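Local atomic coordinates of arginyl-tRNA synthetase, putative (Plasmodium falciparum, PDB entry 5JLD), a protein that probably charges tRNA(Arg) with L-arginine at the expense of ATP, as a class I aminoacyl-tRNA synthetase of the malaria parasite. Residues 361-365 against 366-370; 155-158 against 159-163. All blocks are in the same frame, centred on the assembly; numbering follows the deposited sequence.

Contact 1: residues 361-365 against 366-370; sequences DLIKK and TNWGD
T366 holds the carbonyl oxygen of I363 with two of its own groups, where helix 353-364 gives way to the loop leading to strand 374-380. T366 OG1 also accepts a hydrogen bond from W368 N at 3.0 Å, which makes an ST turn. T366 OG1 donates to I363 O at 2.8 Å, close to the carbonyl plane, while T366 N reaches I363 O at 3.1 Å from above that plane. OG1 sits between the backbone N and the carbonyl carbon (chi1 78°), from where it reaches both I363 O and W368 N. The same hydroxyl lies over one face of the W368 indole, offset toward its rim. The other T366 branch, CG2, rests against L362 O. I363 and W368 cross at about a right angle, with I363 CD1 3.8 Å from W368 CZ3. Helix 326-337 packs on I363, and helix 282-292 covers W368, whose ring also meets Y333 edge-to-face. The K364 amine reaches across to the loop: NZ bonds to A373 O and K371 O, and a water joins it to D370 O. A second water donates to I363 O at 3.0 Å and to W368 O at 2.7 Å, so I363 O accepts three hydrogen bonds.

Contact 2: residues 155-158 against 159-163; sequences TIIG and DSICR
I157 and I161 share nearly the same torsions. In each, CG1 is anti to the carbonyl carbon (chi1 -65° and -68°). The two side chains therefore lie side by side and point the same way, one helical turn apart. I157 CG2 meets I161 CD1 at 3.8 Å, and I161 CG1 lies 3.5 Å from I157 O. D159 is turned differently. Its CG is anti to the backbone N (chi1 179°), and its carboxylate meets R163 four residues on. R163 NE donates to D159 OD2 at 2.8 Å in a salt bridge. The nitrogen arrives on the syn side of OD2, slightly out of the carboxylate plane. OD1 lies at the edge of the R163 guanidinium, in its plane, and forms a salt bridge with R174. Two arginines thus hold the carboxylate and probably favour its charged form.

These residues belong to helix 149-167, the crossover of the beta-alpha-beta unit between strands 133-137 and 171-176 in the parallel sheet of the catalytic domain. I157 and I161 pack on V347 of strand 343-349, and I161 also on I345, while I156, I157 and S160 touch L453 of helix 436-453 and S160 OG bonds to L584 O.

The backbone has regular alpha-helical i to i+4 bonds. I161 N donates to I157 O at 3.0 Å and C162 N to G158 O at 2.9 Å. Both donors come in nearly along the C=O axis. D159 N bonds to T155 O at 2.9 Å, and D159 CB also lies 3.3 Å from that oxygen.

Both contacts lie in the class I catalytic domain, each on a connection between parallel strands. Contact 2 begins one turn on from the HVGH sequence that ends at H151, whose O accepts from T155 OG1. This matches the HIGH signature, which in class I synthetases belongs to the ATP site, so contact 2 probably lies close to that site. Contact 1 is at the end of helix 353-364, which links strand 343-349 to the edge strand 374-380. Strand 343-349 is common ground, since it packs on contact 2 and leads toward contact 1. Contact 1 is remote from contact 2: their centres are 26 Å apart and their nearest atoms about 17 Å.

Contact 1: residues 361-365 against 366-370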
ATOM      1  N   ASP A 361     -19.972   2.761  -9.952  1.00 48.23           N
ATOM      2  CA  ASP A 361     -21.404   2.564 -10.124  1.00 51.08           C
ATOM      3  C   ASP A 361     -21.816   2.519 -11.612  1.00 49.60           C
ATOM      4  O   ASP A 361     -22.666   1.713 -11.996  1.00 48.24           O
ATOM      5  CB  ASP A 361     -22.170   3.668  -9.381  1.00 48.26           C
ATOM      6  CG  ASP A 361     -23.674   3.459  -9.404  1.00 57.05           C
ATOM      7  OD1 ASP A 361     -24.163   2.527  -8.729  1.00 60.44           O
ATOM      8  OD2 ASP A 361     -24.370   4.232 -10.102  1.00 56.10           O
ATOM      9  N   LEU A 362     -21.213   3.354 -12.456  1.00 44.65           N
ATOM     10  CA  LEU A 362     -21.572   3.288 -13.885  1.00 44.68           C
ATOM     11  C   LEU A 362     -21.014   2.013 -14.511  1.00 44.09           C
ATOM     12  O   LEU A 362     -21.710   1.301 -15.254  1.00 43.20           O
ATOM     13  CB  LEU A 362     -21.065   4.513 -14.650  1.00 45.11           C
ATOM     14  CG  LEU A 362     -21.103   4.423 -16.186  1.00 50.66           C
ATOM     15  CD1 LEU A 362     -22.534   4.241 -16.722  1.00 50.23           C
ATOM     16  CD2 LEU A 362     -20.422   5.645 -16.821  1.00 38.76           C
ATOM     17  N   ILE A 363     -19.767   1.706 -14.170  1.00 40.04           N
ATOM     18  CA  ILE A 363     -19.041   0.634 -14.849  1.00 40.12           C
ATOM     19  C   ILE A 363     -19.652  -0.729 -14.481  1.00 45.96           C
ATOM     20  O   ILE A 363     -19.654  -1.681 -15.272  1.00 44.99           O
ATOM     21  CB  ILE A 363     -17.531   0.684 -14.493  1.00 45.86           C
ATOM     22  CG1 ILE A 363     -16.710   1.348 -15.614  1.00 46.50           C
ATOM     23  CG2 ILE A 363     -16.989  -0.705 -14.212  1.00 46.05           C
ATOM     24  CD1 ILE A 363     -17.192   2.731 -16.066  1.00 45.84           C
ATOM     25  N   LYS A 364     -20.196  -0.802 -13.272  1.00 40.55           N
ATOM     26  CA  LYS A 364     -20.821  -2.016 -12.785  1.00 47.99           C
ATOM     27  C   LYS A 364     -22.132  -2.286 -13.538  1.00 51.56           C
ATOM     28  O   LYS A 364     -22.616  -3.416 -13.571  1.00 54.23           O
ATOM     29  CB  LYS A 364     -21.054  -1.887 -11.277  1.00 55.98           C
ATOM     30  CG  LYS A 364     -20.211  -2.810 -10.404  1.00 60.81           C
ATOM     31  CD  LYS A 364     -18.897  -3.246 -11.038  1.00 58.81           C
ATOM     32  CE  LYS A 364     -18.140  -4.160 -10.076  1.00 54.65           C
ATOM     33  NZ  LYS A 364     -17.092  -5.050 -10.677  1.00 47.15           N
ATOM     34  N   LYS A 365     -22.694  -1.248 -14.160  1.00 50.73           N
ATOM     35  CA  LYS A 365     -23.932  -1.409 -14.916  1.00 43.79           C
ATOM     36  C   LYS A 365     -23.655  -1.813 -16.366  1.00 50.30           C
ATOM     37  O   LYS A 365     -24.582  -2.138 -17.101  1.00 51.13           O
ATOM     38  CB  LYS A 365     -24.765  -0.119 -14.880  1.00 48.99           C
ATOM     39  CG  LYS A 365     -25.432   0.161 -13.534  1.00 60.98           C
ATOM     40  CD  LYS A 365     -26.332   1.391 -13.568  1.00 59.04           C
ATOM     41  CE  LYS A 365     -26.839   1.712 -12.157  1.00 63.39           C
ATOM     42  NZ  LYS A 365     -27.606   2.998 -12.095  1.00 67.26           N
ATOM     43  N   THR A 366     -22.387  -1.794 -16.779  1.00 51.55           N
ATOM     44  CA  THR A 366     -22.025  -2.233 -18.134  1.00 54.05           C
ATOM     45  C   THR A 366     -21.703  -3.725 -18.163  1.00 53.70           C
ATOM     46  O   THR A 366     -21.737  -4.395 -17.134  1.00 50.60           O
ATOM     47  CB  THR A 366     -20.800  -1.474 -18.680  1.00 51.96           C
ATOM     48  OG1 THR A 366     -19.600  -2.009 -18.095  1.00 48.77           O
ATOM     49  CG2 THR A 366     -20.909   0.016 -18.373  1.00 54.17           C
ATOM     50  N   ASN A 367     -21.377  -4.238 -19.343  1.00 51.16           N
ATOM     51  CA  ASN A 367     -20.900  -5.612 -19.480  1.00 51.35           C
ATOM     52  C   ASN A 367     -19.370  -5.665 -19.624  1.00 49.05           C
ATOM     53  O   ASN A 367     -18.817  -6.637 -20.109  1.00 51.08           O
ATOM     54  CB  ASN A 367     -21.565  -6.286 -20.685  1.00 50.90           C
ATOM     55  CG  ASN A 367     -21.366  -5.490 -22.002  1.00 71.41           C
ATOM     56  OD1 ASN A 367     -21.211  -4.261 -21.989  1.00 68.05           O
ATOM     57  ND2 ASN A 367     -21.399  -6.193 -23.134  1.00 63.63           N
ATOM     58  N   TRP A 368     -18.684  -4.618 -19.190  1.00 54.01           N
ATOM     59  CA  TRP A 368     -17.261  -4.491 -19.485  1.00 53.05           C
ATOM     60  C   TRP A 368     -16.394  -5.372 -18.595  1.00 50.23           C
ATOM     61  O   TRP A 368     -16.402  -5.234 -17.367  1.00 46.26           O
ATOM     62  CB  TRP A 368     -16.819  -3.037 -19.351  1.00 49.93           C
ATOM     63  CG  TRP A 368     -17.520  -2.119 -20.296  1.00 46.45           C
ATOM     64  CD1 TRP A 368     -18.308  -2.474 -21.362  1.00 47.56           C
ATOM     65  CD2 TRP A 368     -17.494  -0.694 -20.273  1.00 45.59           C
ATOM     66  NE1 TRP A 368     -18.770  -1.346 -22.007  1.00 48.75           N
ATOM     67  CE2 TRP A 368     -18.284  -0.241 -21.359  1.00 51.79           C
ATOM     68  CE3 TRP A 368     -16.881   0.252 -19.443  1.00 42.68           C
ATOM     69  CZ2 TRP A 368     -18.477   1.115 -21.630  1.00 47.01           C
ATOM     70  CZ3 TRP A 368     -17.076   1.607 -19.726  1.00 43.47           C
ATOM     71  CH2 TRP A 368     -17.866   2.017 -20.803  1.00 43.94           C
ATOM     72  N   GLY A 369     -15.646  -6.263 -19.240  1.00 44.13           N
ATOM     73  CA  GLY A 369     -14.693  -7.129 -18.586  1.00 48.77           C
ATOM     74  C   GLY A 369     -15.296  -7.975 -17.482  1.00 51.85           C
ATOM     75  O   GLY A 369     -16.470  -8.339 -17.520  1.00 48.75           O
ATOM     76  N   ASP A 370     -14.453  -8.290 -16.508  1.00 44.33           N
ATOM     77  CA  ASP A 370     -14.798  -9.107 -15.347  1.00 48.49           C
ATOM     78  C   ASP A 370     -15.833  -8.414 -14.463  1.00 45.65           C
ATOM     79  O   ASP A 370     -15.511  -7.417 -13.806  1.00 45.51           O
ATOM     80  CB  ASP A 370     -13.513  -9.398 -14.556  1.00 53.62           C
ATOM     81  CG  ASP A 370     -13.755 -10.209 -13.291  1.00 62.32           C
ATOM     82  OD1 ASP A 370     -14.867 -10.755 -13.118  1.00 60.84           O
ATOM     83  OD2 ASP A 370     -12.799 -10.321 -12.486  1.00 63.00           O
TER
HETATM   84  O   HOH W   1     -17.922  -4.157 -15.450  1.00 42.29           O
HETATM   85  O   HOH W   2     -16.783  -5.224 -13.306  1.00 48.87           O

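Contact 2: residues 155-158 against 159-163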
ATOM      1  N   THR A 155       2.359   8.905  -4.746  1.00 46.27           N
ATOM      2  CA  THR A 155       3.454   8.152  -5.341  1.00 41.64           C
ATOM      3  C   THR A 155       3.942   7.096  -4.353  1.00 37.15           C
ATOM      4  O   THR A 155       4.069   5.910  -4.703  1.00 41.97           O
ATOM      5  CB  THR A 155       4.602   9.104  -5.760  1.00 41.09           C
ATOM      6  OG1 THR A 155       4.095  10.069  -6.686  1.00 47.42           O
ATOM      7  CG2 THR A 155       5.763   8.358  -6.411  1.00 39.11           C
ATOM      8  N   ILE A 156       4.153   7.527  -3.106  1.00 45.72           N
ATOM      9  CA  ILE A 156       4.634   6.670  -2.008  1.00 43.40           C
ATOM     10  C   ILE A 156       3.658   5.546  -1.626  1.00 44.17           C
ATOM     11  O   ILE A 156       4.025   4.335  -1.553  1.00 43.83           O
ATOM     12  CB  ILE A 156       4.935   7.541  -0.775  1.00 48.84           C
ATOM     13  CG1 ILE A 156       6.083   8.501  -1.111  1.00 54.16           C
ATOM     14  CG2 ILE A 156       5.276   6.680   0.433  1.00 49.12           C
ATOM     15  CD1 ILE A 156       6.319   9.604  -0.097  1.00 54.62           C
ATOM     16  N   ILE A 157       2.409   5.940  -1.395  1.00 44.81           N
ATOM     17  CA  ILE A 157       1.356   4.962  -1.106  1.00 43.27           C
ATOM     18  C   ILE A 157       1.203   3.939  -2.245  1.00 38.71           C
ATOM     19  O   ILE A 157       1.247   2.705  -2.027  1.00 41.27           O
ATOM     20  CB  ILE A 157       0.012   5.675  -0.869  1.00 45.89           C
ATOM     21  CG1 ILE A 157       0.083   6.543   0.404  1.00 45.62           C
ATOM     22  CG2 ILE A 157      -1.116   4.666  -0.827  1.00 40.32           C
ATOM     23  CD1 ILE A 157      -1.216   7.265   0.721  1.00 46.22           C
ATOM     24  N   GLY A 158       1.047   4.457  -3.470  1.00 41.61           N
ATOM     25  CA  GLY A 158       0.843   3.588  -4.622  1.00 37.12           C
ATOM     26  C   GLY A 158       1.996   2.613  -4.811  1.00 33.80           C
ATOM     27  O   GLY A 158       1.789   1.418  -5.054  1.00 34.71           O
ATOM     28  N   ASP A 159       3.222   3.108  -4.666  1.00 34.53           N
ATOM     29  CA  ASP A 159       4.348   2.227  -4.839  1.00 41.80           C
ATOM     30  C   ASP A 159       4.345   1.132  -3.763  1.00 48.70           C
ATOM     31  O   ASP A 159       4.618  -0.039  -4.074  1.00 49.69           O
ATOM     32  CB  ASP A 159       5.674   2.983  -4.821  1.00 35.66           C
ATOM     33  CG  ASP A 159       6.852   2.047  -4.984  1.00 44.45           C
ATOM     34  OD1 ASP A 159       7.024   1.512  -6.110  1.00 38.51           O
ATOM     35  OD2 ASP A 159       7.564   1.793  -3.974  1.00 39.40           O
ATOM     36  N   SER A 160       4.037   1.495  -2.515  1.00 47.86           N
ATOM     37  CA  SER A 160       3.944   0.451  -1.474  1.00 37.55           C
ATOM     38  C   SER A 160       2.918  -0.631  -1.825  1.00 37.45           C
ATOM     39  O   SER A 160       3.212  -1.835  -1.749  1.00 39.33           O
ATOM     40  CB  SER A 160       3.607   1.060  -0.099  1.00 33.51           C
ATOM     41  OG  SER A 160       3.910   0.108   0.905  1.00 47.83           O
ATOM     42  N   ILE A 161       1.730  -0.208  -2.245  1.00 38.54           N
ATOM     43  CA  ILE A 161       0.706  -1.174  -2.664  1.00 38.67           C
ATOM     44  C   ILE A 161       1.191  -2.110  -3.794  1.00 45.10           C
ATOM     45  O   ILE A 161       0.992  -3.358  -3.750  1.00 39.02           O
ATOM     46  CB  ILE A 161      -0.573  -0.420  -3.092  1.00 43.63           C
ATOM     47  CG1 ILE A 161      -1.191   0.232  -1.842  1.00 34.76           C
ATOM     48  CG2 ILE A 161      -1.571  -1.364  -3.815  1.00 33.56           C
ATOM     49  CD1 ILE A 161      -2.297   1.261  -2.099  1.00 36.52           C
ATOM     50  N   CYS A 162       1.860  -1.517  -4.789  1.00 42.19           N
ATOM     51  CA  CYS A 162       2.402  -2.328  -5.877  1.00 40.15           C
ATOM     52  C   CYS A 162       3.402  -3.352  -5.352  1.00 39.24           C
ATOM     53  O   CYS A 162       3.386  -4.503  -5.760  1.00 43.63           O
ATOM     54  CB  CYS A 162       3.078  -1.454  -6.934  1.00 32.91           C
ATOM     55  SG  CYS A 162       1.876  -0.424  -7.847  1.00 40.44           S
ATOM     56  N   ARG A 163       4.298  -2.899  -4.484  1.00 38.23           N
ATOM     57  CA  ARG A 163       5.323  -3.766  -3.953  1.00 33.67           C
ATOM     58  C   ARG A 163       4.649  -4.912  -3.173  1.00 39.21           C
ATOM     59  O   ARG A 163       5.138  -6.039  -3.185  1.00 33.86           O
ATOM     60  CB  ARG A 163       6.288  -2.988  -3.053  1.00 40.91           C
ATOM     61  CG  ARG A 163       7.187  -1.984  -3.748  1.00 36.88           C
ATOM     62  CD  ARG A 163       8.390  -1.605  -2.854  1.00 35.05           C
ATOM     63  NE  ARG A 163       9.162  -0.487  -3.391  1.00 44.51           N
ATOM     64  CZ  ARG A 163      10.456  -0.264  -3.148  1.00 43.98           C
ATOM     65  NH1 ARG A 163      11.141  -1.077  -2.359  1.00 38.91           N
ATOM     66  NH2 ARG A 163      11.067   0.794  -3.692  1.00 41.20           N
TER